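Beta-hexosaminidase LpqI (Mycobacterium tuberculosis H37Rv, PDB 6GFV) cleaves terminal beta-1,4-linked N-acetylglucosamine from peptidoglycan fragments as a family 3 glycoside hydrolase, feeding mycobacterial cell-wall recycling. Local coordinates at residues G47-S52 against I296-T301; T158-A163 against R214-Q219; N248-R251 against G255-A258; T289-A294 against G319-S324. One frame throughout, in Å; residues are numbered along the deposited sequence.

Interaction 1: G47-S52 against I296-T301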
loop_
_atom_site.group_PDB
_atom_site.type_symbol
_atom_site.label_atom_id
_atom_site.label_comp_id
_atom_site.label_asym_id
_atom_site.label_seq_id
_atom_site.Cartn_x
_atom_site.Cartn_y
_atom_site.Cartn_z
ATOM N N GLY A 47 -6.708 -6.101 7.421
ATOM C CA GLY A 47 -6.485 -6.741 6.141
ATOM C C GLY A 47 -5.382 -7.794 6.124
ATOM O O GLY A 47 -4.625 -7.948 7.082
ATOM N N ILE A 48 -5.310 -8.533 5.025
ATOM C CA ILE A 48 -4.214 -9.464 4.814
ATOM C C ILE A 48 -3.500 -9.204 3.501
ATOM O O ILE A 48 -4.042 -8.544 2.614
ATOM C CB ILE A 48 -4.707 -10.924 4.844
ATOM C CG1 ILE A 48 -5.703 -11.183 3.707
ATOM C CG2 ILE A 48 -5.297 -11.250 6.202
ATOM C CD1 ILE A 48 -6.239 -12.622 3.653
ATOM N N LEU A 49 -2.277 -9.716 3.403
ATOM C CA LEU A 49 -1.487 -9.659 2.199
ATOM C C LEU A 49 -1.308 -11.068 1.610
ATOM O O LEU A 49 -0.911 -11.986 2.304
ATOM C CB LEU A 49 -0.117 -9.016 2.479
ATOM C CG LEU A 49 0.942 -9.152 1.386
ATOM C CD1 LEU A 49 0.558 -8.339 0.155
ATOM C CD2 LEU A 49 2.305 -8.757 1.905
ATOM N N ILE A 50 -1.630 -11.217 0.335
ATOM C CA ILE A 50 -1.258 -12.405 -0.425
ATOM C C ILE A 50 0.194 -12.210 -0.864
ATOM O O ILE A 50 0.461 -11.624 -1.902
ATOM C CB ILE A 50 -2.173 -12.638 -1.635
ATOM C CG1 ILE A 50 -3.651 -12.579 -1.229
ATOM C CG2 ILE A 50 -1.865 -13.981 -2.285
ATOM C CD1 ILE A 50 -4.036 -13.543 -0.110
ATOM N N GLY A 51 1.125 -12.668 -0.032
ATOM C CA GLY A 51 2.538 -12.402 -0.236
ATOM C C GLY A 51 3.247 -13.517 -0.981
ATOM O O GLY A 51 2.617 -14.473 -1.404
ATOM N N SER A 52 4.567 -13.391 -1.121
ATOM C CA SER A 52 5.363 -14.328 -1.912
ATOM C C SER A 52 5.291 -15.772 -1.435
ATOM O O SER A 52 5.443 -16.687 -2.230
ATOM C CB SER A 52 6.831 -13.889 -1.930
ATOM O OG SER A 52 7.024 -12.790 -2.803
ATOM N N ILE A 296 -2.082 2.763 6.992
ATOM C CA ILE A 296 -1.911 1.310 6.970
ATOM C C ILE A 296 -0.456 0.962 7.190
ATOM O O ILE A 296 0.419 1.438 6.465
ATOM C CB ILE A 296 -2.373 0.675 5.630
ATOM C CG1 ILE A 296 -3.887 0.758 5.479
ATOM C CG2 ILE A 296 -1.926 -0.777 5.532
ATOM C CD1 ILE A 296 -4.620 0.055 6.559
ATOM N N ALA A 297 -0.209 0.170 8.228
ATOM C CA ALA A 297 1.104 -0.394 8.497
ATOM C C ALA A 297 1.164 -1.830 7.951
ATOM O O ALA A 297 0.435 -2.704 8.398
ATOM C CB ALA A 297 1.400 -0.386 9.972
ATOM N N LEU A 298 2.064 -2.045 7.002
ATOM C CA LEU A 298 2.132 -3.268 6.224
ATOM C C LEU A 298 3.396 -4.077 6.516
ATOM O O LEU A 298 4.491 -3.519 6.559
ATOM C CB LEU A 298 2.080 -2.918 4.740
ATOM C CG LEU A 298 2.266 -4.034 3.718
ATOM C CD1 LEU A 298 1.000 -4.855 3.611
ATOM C CD2 LEU A 298 2.642 -3.466 2.369
ATOM N N TRP A 299 3.235 -5.385 6.717
ATOM C CA TRP A 299 4.368 -6.314 6.761
ATOM C C TRP A 299 3.899 -7.747 6.449
ATOM O O TRP A 299 2.707 -7.990 6.280
ATOM C CB TRP A 299 5.129 -6.228 8.106
ATOM C CG TRP A 299 4.551 -6.875 9.350
ATOM C CD1 TRP A 299 4.951 -8.053 9.924
ATOM C CD2 TRP A 299 3.526 -6.348 10.212
ATOM N NE1 TRP A 299 4.230 -8.299 11.070
ATOM C CE2 TRP A 299 3.341 -7.277 11.261
ATOM C CE3 TRP A 299 2.739 -5.200 10.187
ATOM C CZ2 TRP A 299 2.406 -7.080 12.275
ATOM C CZ3 TRP A 299 1.800 -5.019 11.184
ATOM C CH2 TRP A 299 1.647 -5.949 12.216
ATOM N N VAL A 300 4.836 -8.684 6.347
ATOM C CA VAL A 300 4.558 -9.927 5.618
ATOM C C VAL A 300 4.381 -11.198 6.443
ATOM O O VAL A 300 4.348 -12.280 5.880
ATOM C CB VAL A 300 5.666 -10.207 4.578
ATOM C CG1 VAL A 300 5.773 -9.054 3.592
ATOM C CG2 VAL A 300 7.011 -10.482 5.259
ATOM N N THR A 301 4.241 -11.074 7.755
ATOM C CA THR A 301 4.038 -12.236 8.623
ATOM C C THR A 301 3.036 -11.896 9.709
ATOM O O THR A 301 2.876 -10.726 10.054
ATOM C CB THR A 301 5.347 -12.704 9.308
ATOM O OG1 THR A 301 5.978 -11.582 9.927
ATOM C CG2 THR A 301 6.307 -13.330 8.319
#

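Interaction 2: T158-A163 against R214-Q219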
loop_
_atom_site.group_PDB
_atom_site.type_symbol
_atom_site.label_atom_id
_atom_site.label_comp_id
_atom_site.label_asym_id
_atom_site.label_seq_id
_atom_site.Cartn_x
_atom_site.Cartn_y
_atom_site.Cartn_z
ATOM N N THR A 158 5.799 10.486 -19.774
ATOM C CA THR A 158 5.561 9.121 -20.222
ATOM C C THR A 158 4.998 8.283 -19.083
ATOM O O THR A 158 4.036 7.533 -19.255
ATOM C CB THR A 158 6.860 8.473 -20.745
ATOM O OG1 THR A 158 7.297 9.162 -21.922
ATOM C CG2 THR A 158 6.648 7.019 -21.066
ATOM N N VAL A 159 5.611 8.404 -17.918
ATOM C CA VAL A 159 5.138 7.685 -16.755
ATOM C C VAL A 159 3.724 8.134 -16.368
ATOM O O VAL A 159 2.892 7.303 -16.040
ATOM C CB VAL A 159 6.105 7.854 -15.555
ATOM C CG1 VAL A 159 5.479 7.336 -14.275
ATOM C CG2 VAL A 159 7.427 7.139 -15.833
ATOM N N THR A 160 3.439 9.432 -16.422
ATOM C CA THR A 160 2.103 9.912 -16.065
ATOM C C THR A 160 1.052 9.309 -16.985
ATOM O O THR A 160 0.003 8.846 -16.515
ATOM C CB THR A 160 1.994 11.463 -16.091
ATOM O OG1 THR A 160 2.900 12.016 -15.143
ATOM C CG2 THR A 160 0.596 11.915 -15.698
ATOM N N ALA A 161 1.344 9.271 -18.280
ATOM C CA ALA A 161 0.410 8.720 -19.250
ATOM C C ALA A 161 0.155 7.214 -19.032
ATOM O O ALA A 161 -0.990 6.787 -18.917
ATOM C CB ALA A 161 0.907 8.975 -20.662
ATOM N N TYR A 162 1.218 6.424 -18.945
ATOM C CA TYR A 162 1.069 4.967 -18.822
ATOM C C TYR A 162 0.707 4.449 -17.426
ATOM O O TYR A 162 -0.137 3.563 -17.319
ATOM C CB TYR A 162 2.334 4.263 -19.316
ATOM C CG TYR A 162 2.369 4.121 -20.820
ATOM C CD1 TYR A 162 1.704 3.077 -21.452
ATOM C CD2 TYR A 162 3.040 5.041 -21.613
ATOM C CE1 TYR A 162 1.716 2.940 -22.828
ATOM C CE2 TYR A 162 3.057 4.910 -22.999
ATOM C CZ TYR A 162 2.394 3.853 -23.599
ATOM O OH TYR A 162 2.399 3.708 -24.969
ATOM N N ALA A 163 1.309 4.966 -16.363
ATOM C CA ALA A 163 0.898 4.542 -15.026
ATOM C C ALA A 163 -0.537 5.000 -14.742
ATOM O O ALA A 163 -1.284 4.306 -14.058
ATOM C CB ALA A 163 1.829 5.064 -13.967
ATOM N N ARG A 214 1.475 14.802 -9.157
ATOM C CA ARG A 214 0.651 16.033 -9.192
ATOM C C ARG A 214 -0.731 15.809 -9.804
ATOM O O ARG A 214 -1.704 16.399 -9.366
ATOM C CB ARG A 214 1.345 17.161 -9.968
ATOM C CG ARG A 214 2.705 17.593 -9.449
ATOM C CD ARG A 214 3.277 18.685 -10.370
ATOM N NE ARG A 214 4.640 19.056 -10.024
ATOM C CZ ARG A 214 5.451 19.748 -10.812
ATOM N NH1 ARG A 214 5.041 20.132 -12.008
ATOM N NH2 ARG A 214 6.679 20.038 -10.409
ATOM N N THR A 215 -0.817 14.943 -10.806
ATOM C CA THR A 215 -2.105 14.675 -11.420
ATOM C C THR A 215 -2.705 13.324 -10.999
ATOM O O THR A 215 -3.909 13.183 -10.966
ATOM C CB THR A 215 -2.011 14.735 -12.956
ATOM O OG1 THR A 215 -1.145 13.712 -13.423
ATOM C CG2 THR A 215 -1.449 16.078 -13.410
ATOM N N LEU A 216 -1.891 12.337 -10.650
ATOM C CA LEU A 216 -2.471 11.014 -10.367
ATOM C C LEU A 216 -3.126 10.897 -8.980
ATOM O O LEU A 216 -3.999 10.050 -8.779
ATOM C CB LEU A 216 -1.413 9.922 -10.526
ATOM C CG LEU A 216 -0.839 9.751 -11.932
ATOM C CD1 LEU A 216 0.007 8.500 -11.989
ATOM C CD2 LEU A 216 -1.937 9.717 -12.988
ATOM N N VAL A 217 -2.724 11.740 -8.029
ATOM C CA VAL A 217 -3.291 11.644 -6.686
ATOM C C VAL A 217 -4.721 12.169 -6.623
ATOM O O VAL A 217 -5.410 11.947 -5.636
ATOM C CB VAL A 217 -2.448 12.400 -5.626
ATOM C CG1 VAL A 217 -1.001 11.935 -5.644
ATOM C CG2 VAL A 217 -2.543 13.911 -5.826
ATOM N N THR A 218 -5.169 12.838 -7.684
ATOM C CA THR A 218 -6.503 13.429 -7.711
ATOM C C THR A 218 -7.553 12.536 -8.342
ATOM O O THR A 218 -8.721 12.919 -8.426
ATOM C CB THR A 218 -6.525 14.757 -8.494
ATOM O OG1 THR A 218 -6.231 14.512 -9.875
ATOM C CG2 THR A 218 -5.523 15.705 -7.936
ATOM N N GLN A 219 -7.142 11.363 -8.814
ATOM C CA GLN A 219 -8.077 10.497 -9.525
ATOM C C GLN A 219 -8.563 9.352 -8.634
ATOM O O GLN A 219 -8.074 8.235 -8.721
ATOM C CB GLN A 219 -7.427 9.987 -10.825
ATOM C CG GLN A 219 -7.259 11.103 -11.875
ATOM C CD GLN A 219 -6.324 10.748 -13.027
ATOM O OE1 GLN A 219 -5.687 9.694 -13.036
ATOM N NE2 GLN A 219 -6.245 11.635 -14.012
#

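Interaction 3: N248-R251 against G255-A258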
loop_
_atom_site.group_PDB
_atom_site.type_symbol
_atom_site.label_atom_id
_atom_site.label_comp_id
_atom_site.label_asym_id
_atom_site.label_seq_id
_atom_site.Cartn_x
_atom_site.Cartn_y
_atom_site.Cartn_z
ATOM N N ASN A 248 3.611 14.519 5.530
ATOM C CA ASN A 248 3.005 15.869 5.496
ATOM C C ASN A 248 3.125 16.566 4.128
ATOM O O ASN A 248 2.209 17.254 3.722
ATOM C CB ASN A 248 3.606 16.759 6.602
ATOM C CG ASN A 248 2.916 16.561 7.948
ATOM O OD1 ASN A 248 1.959 15.819 8.053
ATOM N ND2 ASN A 248 3.413 17.213 8.975
ATOM N N LEU A 249 4.236 16.385 3.414
ATOM C CA LEU A 249 4.354 16.908 2.047
ATOM C C LEU A 249 3.284 16.334 1.115
ATOM O O LEU A 249 2.685 17.052 0.309
ATOM C CB LEU A 249 5.731 16.609 1.460
ATOM C CG LEU A 249 5.999 17.079 0.018
ATOM C CD1 LEU A 249 5.860 18.598 -0.106
ATOM C CD2 LEU A 249 7.378 16.622 -0.472
ATOM N N LEU A 250 3.072 15.029 1.228
ATOM C CA LEU A 250 2.037 14.338 0.470
ATOM C C LEU A 250 0.657 14.881 0.825
ATOM O O LEU A 250 -0.142 15.166 -0.068
ATOM C CB LEU A 250 2.102 12.828 0.715
ATOM C CG LEU A 250 1.001 11.970 0.062
ATOM C CD1 LEU A 250 0.924 12.148 -1.455
ATOM C CD2 LEU A 250 1.178 10.514 0.413
ATOM N N ARG A 251 0.392 15.031 2.122
ATOM C CA ARG A 251 -0.891 15.561 2.592
ATOM C C ARG A 251 -1.182 16.992 2.088
ATOM O O ARG A 251 -2.307 17.288 1.714
ATOM C CB ARG A 251 -0.957 15.556 4.130
ATOM C CG ARG A 251 -0.976 14.180 4.796
ATOM C CD ARG A 251 -2.088 13.294 4.260
ATOM N NE ARG A 251 -2.171 12.031 4.999
ATOM C CZ ARG A 251 -2.904 10.986 4.638
ATOM N NH1 ARG A 251 -3.625 11.032 3.525
ATOM N NH2 ARG A 251 -2.906 9.891 5.390
ATOM N N GLY A 255 4.020 22.051 -1.717
ATOM C CA GLY A 255 5.461 22.044 -1.886
ATOM C C GLY A 255 6.017 21.358 -3.128
ATOM O O GLY A 255 7.163 21.592 -3.483
ATOM N N TYR A 256 5.246 20.497 -3.782
ATOM C CA TYR A 256 5.725 19.929 -5.046
ATOM C C TYR A 256 4.743 20.168 -6.202
ATOM O O TYR A 256 4.791 19.486 -7.215
ATOM C CB TYR A 256 6.051 18.431 -4.890
ATOM C CG TYR A 256 4.887 17.462 -4.771
ATOM C CD1 TYR A 256 4.311 17.182 -3.547
ATOM C CD2 TYR A 256 4.403 16.790 -5.890
ATOM C CE1 TYR A 256 3.263 16.285 -3.441
ATOM C CE2 TYR A 256 3.352 15.892 -5.796
ATOM C CZ TYR A 256 2.787 15.642 -4.570
ATOM O OH TYR A 256 1.743 14.753 -4.481
ATOM N N GLY A 257 3.873 21.166 -6.040
ATOM C CA GLY A 257 2.933 21.568 -7.074
ATOM C C GLY A 257 1.669 20.728 -7.237
ATOM O O GLY A 257 1.105 20.672 -8.321
ATOM N N ALA A 258 1.212 20.109 -6.155
ATOM C CA ALA A 258 0.055 19.226 -6.176
ATOM C C ALA A 258 -1.054 19.704 -5.247
ATOM O O ALA A 258 -0.792 20.381 -4.268
ATOM C CB ALA A 258 0.475 17.822 -5.781
HETATM O O HOH W 1 -0.345 15.659 -2.680
#

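Interaction 4: T289-A294 against G319-S324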
loop_
_atom_site.group_PDB
_atom_site.type_symbol
_atom_site.label_atom_id
_atom_site.label_comp_id
_atom_site.label_asym_id
_atom_site.label_seq_id
_atom_site.Cartn_x
_atom_site.Cartn_y
_atom_site.Cartn_z
ATOM N N THR A 289 5.540 4.457 11.868
ATOM C CA THR A 289 4.881 4.786 10.613
ATOM C C THR A 289 3.496 5.378 10.889
ATOM O O THR A 289 3.084 6.296 10.210
ATOM C CB THR A 289 4.801 3.562 9.653
ATOM O OG1 THR A 289 4.559 4.014 8.317
ATOM C CG2 THR A 289 3.732 2.548 10.077
ATOM N N LEU A 290 2.806 4.902 11.921
ATOM C CA LEU A 290 1.547 5.524 12.331
ATOM C C LEU A 290 1.780 6.908 12.949
ATOM O O LEU A 290 0.960 7.811 12.791
ATOM C CB LEU A 290 0.783 4.625 13.311
ATOM C CG LEU A 290 0.290 3.293 12.730
ATOM C CD1 LEU A 290 -0.520 2.502 13.751
ATOM C CD2 LEU A 290 -0.516 3.522 11.473
ATOM N N GLN A 291 2.901 7.079 13.641
ATOM C CA GLN A 291 3.265 8.396 14.149
ATOM C C GLN A 291 3.502 9.380 12.993
ATOM O O GLN A 291 3.211 10.575 13.113
ATOM C CB GLN A 291 4.493 8.299 15.055
ATOM C CG GLN A 291 4.179 7.817 16.479
ATOM C CD GLN A 291 5.411 7.658 17.332
ATOM O OE1 GLN A 291 6.453 7.245 16.848
ATOM N NE2 GLN A 291 5.296 7.978 18.616
ATOM N N ALA A 292 3.992 8.869 11.867
ATOM C CA ALA A 292 4.262 9.704 10.693
ATOM C C ALA A 292 2.995 10.155 9.965
ATOM O O ALA A 292 3.009 11.160 9.257
ATOM C CB ALA A 292 5.173 8.975 9.736
ATOM N N GLY A 293 1.900 9.425 10.152
ATOM C CA GLY A 293 0.658 9.754 9.486
ATOM C C GLY A 293 0.209 8.750 8.428
ATOM O O GLY A 293 -0.756 8.997 7.736
ATOM N N ALA A 294 0.915 7.630 8.293
ATOM C CA ALA A 294 0.438 6.531 7.460
ATOM C C ALA A 294 -0.853 5.972 8.051
ATOM O O ALA A 294 -1.017 5.957 9.266
ATOM C CB ALA A 294 1.506 5.435 7.349
ATOM N N GLY A 319 0.714 8.566 25.765
ATOM C CA GLY A 319 0.648 9.753 24.935
ATOM C C GLY A 319 1.652 9.821 23.796
ATOM O O GLY A 319 1.888 10.891 23.251
ATOM N N GLU A 320 2.248 8.693 23.428
ATOM C CA GLU A 320 3.170 8.679 22.293
ATOM C C GLU A 320 2.410 8.767 20.983
ATOM O O GLU A 320 2.980 9.061 19.940
ATOM C CB GLU A 320 4.016 7.408 22.273
ATOM C CG GLU A 320 4.872 7.165 23.481
ATOM C CD GLU A 320 5.507 5.803 23.421
ATOM O OE1 GLU A 320 6.570 5.672 22.781
ATOM O OE2 GLU A 320 4.929 4.862 23.993
ATOM N N LEU A 321 1.124 8.442 21.042
ATOM C CA LEU A 321 0.261 8.480 19.877
ATOM C C LEU A 321 -1.110 8.942 20.343
ATOM O O LEU A 321 -1.688 8.345 21.239
ATOM C CB LEU A 321 0.205 7.101 19.204
ATOM C CG LEU A 321 -0.626 6.828 17.954
ATOM C CD1 LEU A 321 0.104 7.234 16.690
ATOM C CD2 LEU A 321 -0.993 5.358 17.897
ATOM N N PRO A 322 -1.618 10.037 19.766
ATOM C CA PRO A 322 -2.917 10.568 20.194
ATOM C C PRO A 322 -4.096 9.892 19.483
ATOM O O PRO A 322 -3.969 9.496 18.328
ATOM C CB PRO A 322 -2.821 12.049 19.826
ATOM C CG PRO A 322 -1.912 12.072 18.655
ATOM C CD PRO A 322 -0.942 10.931 18.811
ATOM N N MET A 323 -5.225 9.768 20.170
ATOM C CA MET A 323 -6.364 9.043 19.627
ATOM C C MET A 323 -6.922 9.731 18.387
ATOM O O MET A 323 -7.419 9.066 17.484
ATOM C CB MET A 323 -7.460 8.887 20.679
ATOM C CG MET A 323 -8.646 8.046 20.212
ATOM S SD MET A 323 -8.292 6.277 20.181
ATOM C CE MET A 323 -8.392 5.887 21.921
ATOM N N SER A 324 -6.832 11.057 18.340
ATOM C CA SER A 324 -7.246 11.806 17.150
ATOM C C SER A 324 -6.532 11.299 15.890
ATOM O O SER A 324 -7.110 11.254 14.813
ATOM C CB SER A 324 -6.983 13.293 17.335
ATOM O OG SER A 324 -5.598 13.558 17.476
HETATM O O HOH W 2 7.377 7.366 20.796
#

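Interaction 1: G47-S52 against I296-T301
Leu49 meets Leu298 and Val300 inside the beta/alpha (TIM) barrel of this family 3 glycoside hydrolase. Strands 47-50 and 297-299 are not paired with each other: both run parallel to strand 26-29, which lies between them, so the contact reaches past one strand through side chains alone. Leu49 does most of the reaching. With its CG anti to the backbone N (chi1 167°), the isobutyl group extends toward the 296-301 segment and puts the CD2 methyl in front. That methyl packs against Val300 CG1 at 3.9 Å, the two side chains lying alongside each other and pointing the same way. Val300 offers CG1 from the loop just after its strand; a short beta-branched residue presents a methyl there directly from the backbone. Leu298 adds its CD1 methyl more loosely and also packs on Val27 of the intervening strand. Trp299, by contrast, turns outward onto helix 282-292, touching Val282 and Val286, while its NE1 is hydrogen-bonded to Glu304. Leucines suit this buried wall, which borders residues of the probable active site: Leu49 lies about 5 Å, side chain to side chain, from Asp80, a probable substrate-binding residue, and Leu298 equally near Asp268, the probable nucleophile. Trp299 adds only its backbone to the contact, its O standing 4.5 Å from Leu49 CD2.

Interaction 2: T158-A163 against R214-Q219
Thr160 and Ala163 pack against Thr215 and Leu216 in a small helix-to-helix contact on the outer layer of the TIM barrel, partly buried and without a hydrogen bond between the two segments. The backbones come nearest at Thr160 and Leu216, whose CA atoms are 7.4 Å apart, and side chains of modest size, with Leu216 the largest contributor, fill the gap. The two methyls of this leucine divide the work: CD2 lies 4.1 Å from Thr160 O and also near the CG2 methyl of that residue, whereas CD1 reaches Ala163 CB almost one helical turn further on, at 4.4 Å. A small alanine suits this position, since it lets the leucine fork settle against the helix surface.

Thr160 uses its two branches for different purposes. The hydroxyl, beside its own backbone N (chi1 -61°), bonds back to Pro156 O within the first turn of the helix, and this leaves the CG2 methyl to face the other segment. There it makes a van der Waals contact, not a hydrogen bond, with the hydroxyl oxygen Thr215 OG1 at 3.4 Å, the two side chains crossing at about a right angle. From Leu216 to Gln219 the chain makes a type I turn, and Thr218 OG1 donates to Thr215 O at 2.9 Å, tying the turn back to Thr215.

Pro212 of helix 211-216 extends the contact by touching Val159 and Thr160. Helices 156-172 and 211-216 precede strands 176-182 and 223-230 respectively, parallel neighbours in the barrel sheet; on its far flank, helix 156-172 leans through Tyr162 on helix 109-126.

Interaction 3: N248-R251 against G255-A258
Leu249 sets its branched end against the CD1 edge of the Tyr256 ring, crossing it obliquely with CG 3.9 Å from Tyr256 CD1. A first torsion of 179° carries the leucine straight away from its own backbone N, and its CD1 methyl also reaches the backbone, 3.9 Å from Gly255 CA. Glycine suits this place because a side chain there would run into that methyl. The carbonyl of the same leucine contributes too: Leu249 O lies at the edge of the tyrosine ring and in its plane, 3.9 Å from Tyr256 CE1. On one face of the ring, offset toward the rim, sits Ala258 CB.

These residues belong to the tail of helix 244-252 and the loop that carries the chain on to strand 265-267, a helix-to-strand connection of the TIM barrel. The loop curls against the flank of the helix, and Gly257 eases the bend with its positive phi of 80°. Tyr256 is buried, its ring also resting on Leu210 and Val217.

Leu250 lies alongside the tyrosine and brings its CD1 methyl to 4.1 Å from Tyr256 OH; it also packs on Phe261 and Val265, which an apolar side chain matches well. The phenol oxygen is not left to hydrocarbon alone. A water lies 2.9 Å from Tyr256 OH and donates a hydrogen bond of 2.7 Å to Leu250 O, linking the tyrosine to a carbonyl near the helix end.

Interaction 4: T289-A294 against G319-S324
Leu290, on the last turn of helix 282-292, meets Leu321 through its backbone as much as its side chain: Leu321 CD1 lies 4.0 Å from Leu290 O and also packs on Leu290 CB. Gln291 follows and carries the polar part. The extended chain starts with CG beside the backbone N (chi1 -80°) and runs at a slant over Leu321; that CG lies 4.1 Å from Leu321 CD1, and the amide reaches the backbone beyond. Gln291 NE2 donates to Glu320 O at 2.9 Å, nearly straight at 168°; the acceptor lies in the amide plane of the glutamine, although the donor stands above the carbonyl plane. A water accepts from the same NE2 and donates to Glu320 OE1, so the long chain and two N-H groups of glutamine suit a place with two acceptors. Glu320 OE2 has a salt bridge with Arg311. Gly293 then ends the helix in a Schellman motif, its phi of 112° one that glycine tolerates readily, with Ala294 N bonded to Thr289 O.

The 319-324 segment links helix 305-317 to helix 323-337, with Pro322 at the N-cap of the latter. Leu290 also packs on Leu312, so helix 282-292 packs on helix 305-317 and on the loop that follows it.

Overall arrangement
Interaction 1 lies at the barrel interior beside probable catalytic and substrate-binding residues, while interactions 2, 3 and 4 lie in the outer layer, their centres 17 to 18 Å from that of the chain. Interaction 4 connects inward, since helix 282-292 leads into strand 297-299 and Thr289 CG2 packs 3.7 Å from Ala297 CB. Interactions 2 and 3 adjoin each other, Arg214 NE lying 2.8 Å from Tyr256 O in a probable hydrogen bond. Arg251 links interaction 3 to interaction 4 through a weak approach to Gly293 O. Interaction 2 stands apart from interaction 1, with centres about 26 Å apart, and about 29 Å from that of interaction 4.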